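PDB 3EB7: insecticidal Delta-Endotoxin Cry8Ea1 from Bacillus Thuringiensis, which kills the larvae of a soil-dwelling beetle pest, probably by inserting its bundle of helices into gut-cell membranes and opening pores there. Local coordinates for residues Gln61-Tyr66 against Val130-Val135; Leu72-Gly77 against Pro121-Thr126. All coordinates share one frame; numbering follows the deposited sequence.

Overall arrangement
Both contacts lie in the N-terminal helical domain, the probable membrane-inserting part of a three-domain Cry toxin, and on the same side of the chain's centre. Their centres are about 10 Å apart. Helix 65-93 links them: contact 1 uses I63, just ahead of its start, and contact 2 lies about two turns further along. Contact 2 is nested within the loop of chain that contact 1 closes. The segment 121-126, past the end of helix 99-119, also packs against the turn 130-135, at the start of helix 133-153. L132 CB lies 3.4 Å from F123 O, while V135 CG1 reaches L75 CD1 at 3.7 Å.

Contact 1 of 2, residues Gln61-Tyr66 against Val130-Val135; sequences QKIAEY and VPLLSV
I63 makes the whole contact from its own segment, meeting P131 and L132 with the ethyl branch of its side chain. The interaction is apolar throughout. Against the proline, the touch is on the ring: I63 CG1 comes within 3.6 Å of P131 CB and within 3.9 Å of P131 CG. The isoleucine and proline side chains cross at an oblique angle. One carbon further out, I63 CD1 meets the leucine branch, 3.8 Å from L132 CD2. That methyl also stays 3.9 Å from P131 CB, wedged between the two neighbours. The reach comes from the first torsion, which sets CG1 beside the backbone N and opposite the carbonyl carbon (chi1 -63°).

Polar bonds lie beside the contact. V130 to L133 form a type I beta turn, closed by L133 N to V130 O at 2.8 Å, and this turn presents P131 and L132 side by side to I63. In 61-66, the backbone of I63 is bonded to two side chains: its N donates to the E56 carboxylate, and its carbonyl has a weak bond from the R68 guanidinium.

Each segment leads into a helix, with A64 and L132 at the N-cap positions. The contact therefore packs the linker between helices 47-59 and 65-93 onto the start of helix 133-153. P131 also rests on I59 of helix 47-59, while V130 and L133 turn to helices 161-191 and 198-220, tying the turn into the helical bundle.

Contact 2 of 2, residues Leu72-Gly77 against Pro121-Thr126; sequences LAELEG and PSFRVT
E74 and L75, neighbours on one turn of helix 65-93, reach out to S122 and F123, neighbours in the 3-10 segment, and pair with them one to one: acid with hydroxyl, leucine with ring. E74 stretches out fully beyond CG (chi2 179°), bringing OE2 to the serine hydroxyl. S122 OG donates to the syn lone pair of E74 OE2, on the side of the other oxygen, 2.6 Å away. OE1 lies further off, 3.4 Å from S122 OG, so the hydroxyl is held by one carboxylate oxygen.

These are parts of the helical domain I of the three-domain Cry toxins, where a central helix is ringed by others; here a long helix of that bundle meets the chain running from helix 99-119 to helix 133-153. L75 and F123 approach from opposite directions, and both leucine methyls come at the ring obliquely from one side of its plane. L75 CD2 sits nearest F123 CZ, at 3.5 Å, and L75 CD1 nearest F123 CE2, at 3.7 Å. The same phenylalanine also touches V135, Y136 and A139 of helix 133-153, and L75 is also packed on V135 and on W48 of helix 47-59. The L75 carbonyl accepts a bond from the W41 indole nitrogen.

Contact 1 of 2, residues Gln61-Tyr66 against Val130-Val135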
loop_
_atom_site.group_PDB
_atom_site.type_symbol
_atom_site.label_atom_id
_atom_site.label_comp_id
_atom_site.label_asym_id
_atom_site.label_seq_id
_atom_site.Cartn_x
_atom_site.Cartn_y
_atom_site.Cartn_z
ATOM N N GLN A 61 16.530 -17.998 0.577
ATOM C CA GLN A 61 17.966 -17.774 0.442
ATOM C C GLN A 61 18.516 -17.311 1.795
ATOM O O GLN A 61 17.788 -16.778 2.631
ATOM C CB GLN A 61 18.311 -16.745 -0.640
ATOM C CG GLN A 61 17.709 -17.012 -2.018
ATOM C CD GLN A 61 18.412 -18.099 -2.837
ATOM O OE1 GLN A 61 17.891 -18.534 -3.872
ATOM N NE2 GLN A 61 19.599 -18.527 -2.397
ATOM N N LYS A 62 19.808 -17.531 1.998
ATOM C CA LYS A 62 20.472 -17.245 3.262
ATOM C C LYS A 62 21.439 -16.116 2.977
ATOM O O LYS A 62 22.158 -16.179 1.988
ATOM C CB LYS A 62 21.245 -18.507 3.710
ATOM C CG LYS A 62 21.350 -18.729 5.208
ATOM C CD LYS A 62 22.733 -19.326 5.562
ATOM C CE LYS A 62 23.131 -18.944 7.004
ATOM N NZ LYS A 62 24.585 -18.561 7.151
ATOM N N ILE A 63 21.443 -15.075 3.809
ATOM C CA ILE A 63 22.418 -13.989 3.678
ATOM C C ILE A 63 23.720 -14.547 4.239
ATOM O O ILE A 63 23.686 -15.236 5.251
ATOM C CB ILE A 63 21.993 -12.664 4.424
ATOM C CG1 ILE A 63 20.693 -12.092 3.796
ATOM C CG2 ILE A 63 23.101 -11.596 4.338
ATOM C CD1 ILE A 63 19.884 -11.160 4.725
ATOM N N ALA A 64 24.844 -14.300 3.559
ATOM C CA ALA A 64 26.153 -14.726 4.048
ATOM C C ALA A 64 26.402 -14.078 5.412
ATOM O O ALA A 64 25.984 -12.920 5.647
ATOM C CB ALA A 64 27.240 -14.351 3.065
ATOM N N GLU A 65 27.040 -14.846 6.300
ATOM C CA GLU A 65 27.341 -14.455 7.689
ATOM C C GLU A 65 28.072 -13.113 7.804
ATOM O O GLU A 65 27.755 -12.275 8.666
ATOM C CB GLU A 65 28.178 -15.540 8.389
ATOM C CG GLU A 65 28.637 -15.141 9.821
ATOM C CD GLU A 65 27.473 -14.959 10.822
ATOM O OE1 GLU A 65 27.678 -14.316 11.874
ATOM O OE2 GLU A 65 26.356 -15.458 10.566
ATOM N N TYR A 66 29.056 -12.922 6.933
ATOM C CA TYR A 66 29.830 -11.725 6.942
ATOM C C TYR A 66 28.923 -10.538 6.691
ATOM O O TYR A 66 29.008 -9.547 7.423
ATOM C CB TYR A 66 30.903 -11.787 5.863
ATOM C CG TYR A 66 31.873 -10.636 5.944
ATOM C CD1 TYR A 66 33.141 -10.800 6.529
ATOM C CD2 TYR A 66 31.541 -9.376 5.413
ATOM C CE1 TYR A 66 34.068 -9.729 6.608
ATOM C CE2 TYR A 66 32.455 -8.301 5.483
ATOM C CZ TYR A 66 33.710 -8.491 6.088
ATOM O OH TYR A 66 34.598 -7.432 6.154
ATOM N N VAL A 130 17.980 -8.623 -2.671
ATOM C CA VAL A 130 16.622 -9.045 -2.301
ATOM C C VAL A 130 16.480 -9.430 -0.799
ATOM O O VAL A 130 15.711 -8.795 -0.058
ATOM C CB VAL A 130 16.113 -10.196 -3.203
ATOM C CG1 VAL A 130 14.700 -10.667 -2.756
ATOM C CG2 VAL A 130 16.144 -9.787 -4.712
ATOM N N PRO A 131 17.236 -10.440 -0.328
ATOM C CA PRO A 131 17.019 -10.739 1.096
ATOM C C PRO A 131 17.236 -9.519 2.032
ATOM O O PRO A 131 16.678 -9.488 3.129
ATOM C CB PRO A 131 18.029 -11.864 1.391
ATOM C CG PRO A 131 19.043 -11.760 0.281
ATOM C CD PRO A 131 18.273 -11.297 -0.921
ATOM N N LEU A 132 18.012 -8.532 1.578
ATOM C CA LEU A 132 18.264 -7.306 2.362
ATOM C C LEU A 132 17.341 -6.131 2.024
ATOM O O LEU A 132 17.540 -5.041 2.533
ATOM C CB LEU A 132 19.723 -6.847 2.211
ATOM C CG LEU A 132 20.854 -7.709 2.789
ATOM C CD1 LEU A 132 22.176 -7.306 2.075
ATOM C CD2 LEU A 132 21.003 -7.588 4.337
ATOM N N LEU A 133 16.339 -6.357 1.181
ATOM C CA LEU A 133 15.460 -5.280 0.665
ATOM C C LEU A 133 14.602 -4.604 1.726
ATOM O O LEU A 133 14.510 -3.372 1.741
ATOM C CB LEU A 133 14.534 -5.814 -0.408
ATOM C CG LEU A 133 14.278 -5.045 -1.707
ATOM C CD1 LEU A 133 12.818 -5.188 -2.103
ATOM C CD2 LEU A 133 14.753 -3.597 -1.726
ATOM N N SER A 134 13.960 -5.381 2.611
ATOM C CA SER A 134 13.187 -4.719 3.689
ATOM C C SER A 134 14.071 -3.902 4.685
ATOM O O SER A 134 13.692 -2.798 5.062
ATOM C CB SER A 134 12.128 -5.625 4.359
ATOM O OG SER A 134 12.689 -6.734 5.035
ATOM N N VAL A 135 15.273 -4.400 5.030
ATOM C CA VAL A 135 16.267 -3.572 5.733
ATOM C C VAL A 135 16.545 -2.292 4.922
ATOM O O VAL A 135 16.458 -1.161 5.425
ATOM C CB VAL A 135 17.618 -4.367 5.987
ATOM C CG1 VAL A 135 18.771 -3.425 6.403
ATOM C CG2 VAL A 135 17.428 -5.467 7.039
#

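Contact 2 of 2, residues Leu72-Gly77 against Pro121-Thr126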
loop_
_atom_site.group_PDB
_atom_site.type_symbol
_atom_site.label_atom_id
_atom_site.label_comp_id
_atom_site.label_asym_id
_atom_site.label_seq_id
_atom_site.Cartn_x
_atom_site.Cartn_y
_atom_site.Cartn_z
ATOM N N LEU A 72 24.141 -5.761 10.780
ATOM C CA LEU A 72 23.631 -5.756 12.157
ATOM C C LEU A 72 24.417 -4.852 13.085
ATOM O O LEU A 72 23.816 -4.142 13.902
ATOM C CB LEU A 72 23.584 -7.193 12.712
ATOM C CG LEU A 72 22.303 -8.032 12.716
ATOM C CD1 LEU A 72 21.119 -7.521 11.827
ATOM C CD2 LEU A 72 22.595 -9.521 12.490
ATOM N N ALA A 73 25.744 -4.857 12.960
ATOM C CA ALA A 73 26.597 -3.972 13.768
ATOM C C ALA A 73 26.421 -2.501 13.418
ATOM O O ALA A 73 26.285 -1.645 14.294
ATOM C CB ALA A 73 28.078 -4.382 13.661
ATOM N N GLU A 74 26.398 -2.222 12.120
ATOM C CA GLU A 74 26.140 -0.877 11.608
ATOM C C GLU A 74 24.769 -0.345 11.981
ATOM O O GLU A 74 24.643 0.828 12.317
ATOM C CB GLU A 74 26.297 -0.867 10.089
ATOM C CG GLU A 74 27.718 -1.213 9.653
ATOM C CD GLU A 74 27.895 -1.226 8.138
ATOM O OE1 GLU A 74 29.013 -0.968 7.688
ATOM O OE2 GLU A 74 26.941 -1.501 7.386
ATOM N N LEU A 75 23.744 -1.191 11.909
ATOM C CA LEU A 75 22.383 -0.773 12.286
ATOM C C LEU A 75 22.213 -0.560 13.791
ATOM O O LEU A 75 21.421 0.290 14.220
ATOM C CB LEU A 75 21.319 -1.737 11.738
ATOM C CG LEU A 75 21.167 -1.648 10.208
ATOM C CD1 LEU A 75 20.611 -2.931 9.601
ATOM C CD2 LEU A 75 20.338 -0.461 9.771
ATOM N N GLU A 76 22.959 -1.316 14.597
ATOM C CA GLU A 76 22.865 -1.149 16.043
ATOM C C GLU A 76 23.520 0.150 16.454
ATOM O O GLU A 76 22.912 0.909 17.200
ATOM C CB GLU A 76 23.417 -2.350 16.826
ATOM C CG GLU A 76 23.319 -2.197 18.398
ATOM C CD GLU A 76 21.866 -2.238 18.911
ATOM O OE1 GLU A 76 20.991 -2.859 18.242
ATOM O OE2 GLU A 76 21.607 -1.669 19.990
ATOM N N GLY A 77 24.725 0.421 15.921
ATOM C CA GLY A 77 25.418 1.712 16.091
ATOM C C GLY A 77 24.685 2.955 15.588
ATOM O O GLY A 77 24.854 4.063 16.132
ATOM N N PRO A 121 25.419 1.007 1.359
ATOM C CA PRO A 121 25.899 -0.093 0.497
ATOM C C PRO A 121 25.876 -1.467 1.154
ATOM O O PRO A 121 25.784 -2.471 0.449
ATOM C CB PRO A 121 27.325 0.330 0.114
ATOM C CG PRO A 121 27.345 1.852 0.241
ATOM C CD PRO A 121 26.438 2.075 1.486
ATOM N N SER A 122 25.923 -1.507 2.485
ATOM C CA SER A 122 25.802 -2.760 3.257
ATOM C C SER A 122 24.421 -3.388 3.194
ATOM O O SER A 122 24.284 -4.558 3.513
ATOM C CB SER A 122 26.125 -2.534 4.739
ATOM O OG SER A 122 27.435 -2.037 4.907
ATOM N N PHE A 123 23.405 -2.607 2.829
ATOM C CA PHE A 123 22.031 -3.081 2.721
ATOM C C PHE A 123 21.640 -3.483 1.274
ATOM O O PHE A 123 20.464 -3.736 0.962
ATOM C CB PHE A 123 21.091 -2.015 3.300
ATOM C CG PHE A 123 21.579 -1.428 4.616
ATOM C CD1 PHE A 123 21.381 -0.085 4.906
ATOM C CD2 PHE A 123 22.237 -2.244 5.577
ATOM C CE1 PHE A 123 21.828 0.475 6.115
ATOM C CE2 PHE A 123 22.701 -1.702 6.794
ATOM C CZ PHE A 123 22.495 -0.338 7.060
ATOM N N ARG A 124 22.632 -3.555 0.391
ATOM C CA ARG A 124 22.398 -3.995 -0.980
ATOM C C ARG A 124 23.647 -4.687 -1.495
ATOM O O ARG A 124 24.044 -4.505 -2.664
ATOM C CB ARG A 124 22.011 -2.828 -1.898
ATOM C CG ARG A 124 22.935 -1.644 -1.775
ATOM C CD ARG A 124 22.862 -0.767 -2.994
ATOM N NE ARG A 124 23.543 0.518 -2.825
ATOM C CZ ARG A 124 24.831 0.751 -3.100
ATOM N NH1 ARG A 124 25.633 -0.213 -3.557
ATOM N NH2 ARG A 124 25.308 1.969 -2.902
ATOM N N VAL A 125 24.244 -5.503 -0.623
ATOM C CA VAL A 125 25.418 -6.309 -0.989
ATOM C C VAL A 125 25.072 -7.159 -2.211
ATOM O O VAL A 125 23.976 -7.784 -2.270
ATOM C CB VAL A 125 25.922 -7.190 0.181
ATOM C CG1 VAL A 125 27.161 -8.049 -0.243
ATOM C CG2 VAL A 125 26.231 -6.326 1.381
ATOM N N THR A 126 25.991 -7.146 -3.186
ATOM C CA THR A 126 25.850 -7.852 -4.473
ATOM C C THR A 126 25.573 -9.327 -4.220
ATOM O O THR A 126 26.336 -9.979 -3.536
ATOM C CB THR A 126 27.135 -7.703 -5.352
ATOM O OG1 THR A 126 27.281 -6.341 -5.763
ATOM C CG2 THR A 126 27.087 -8.591 -6.614
#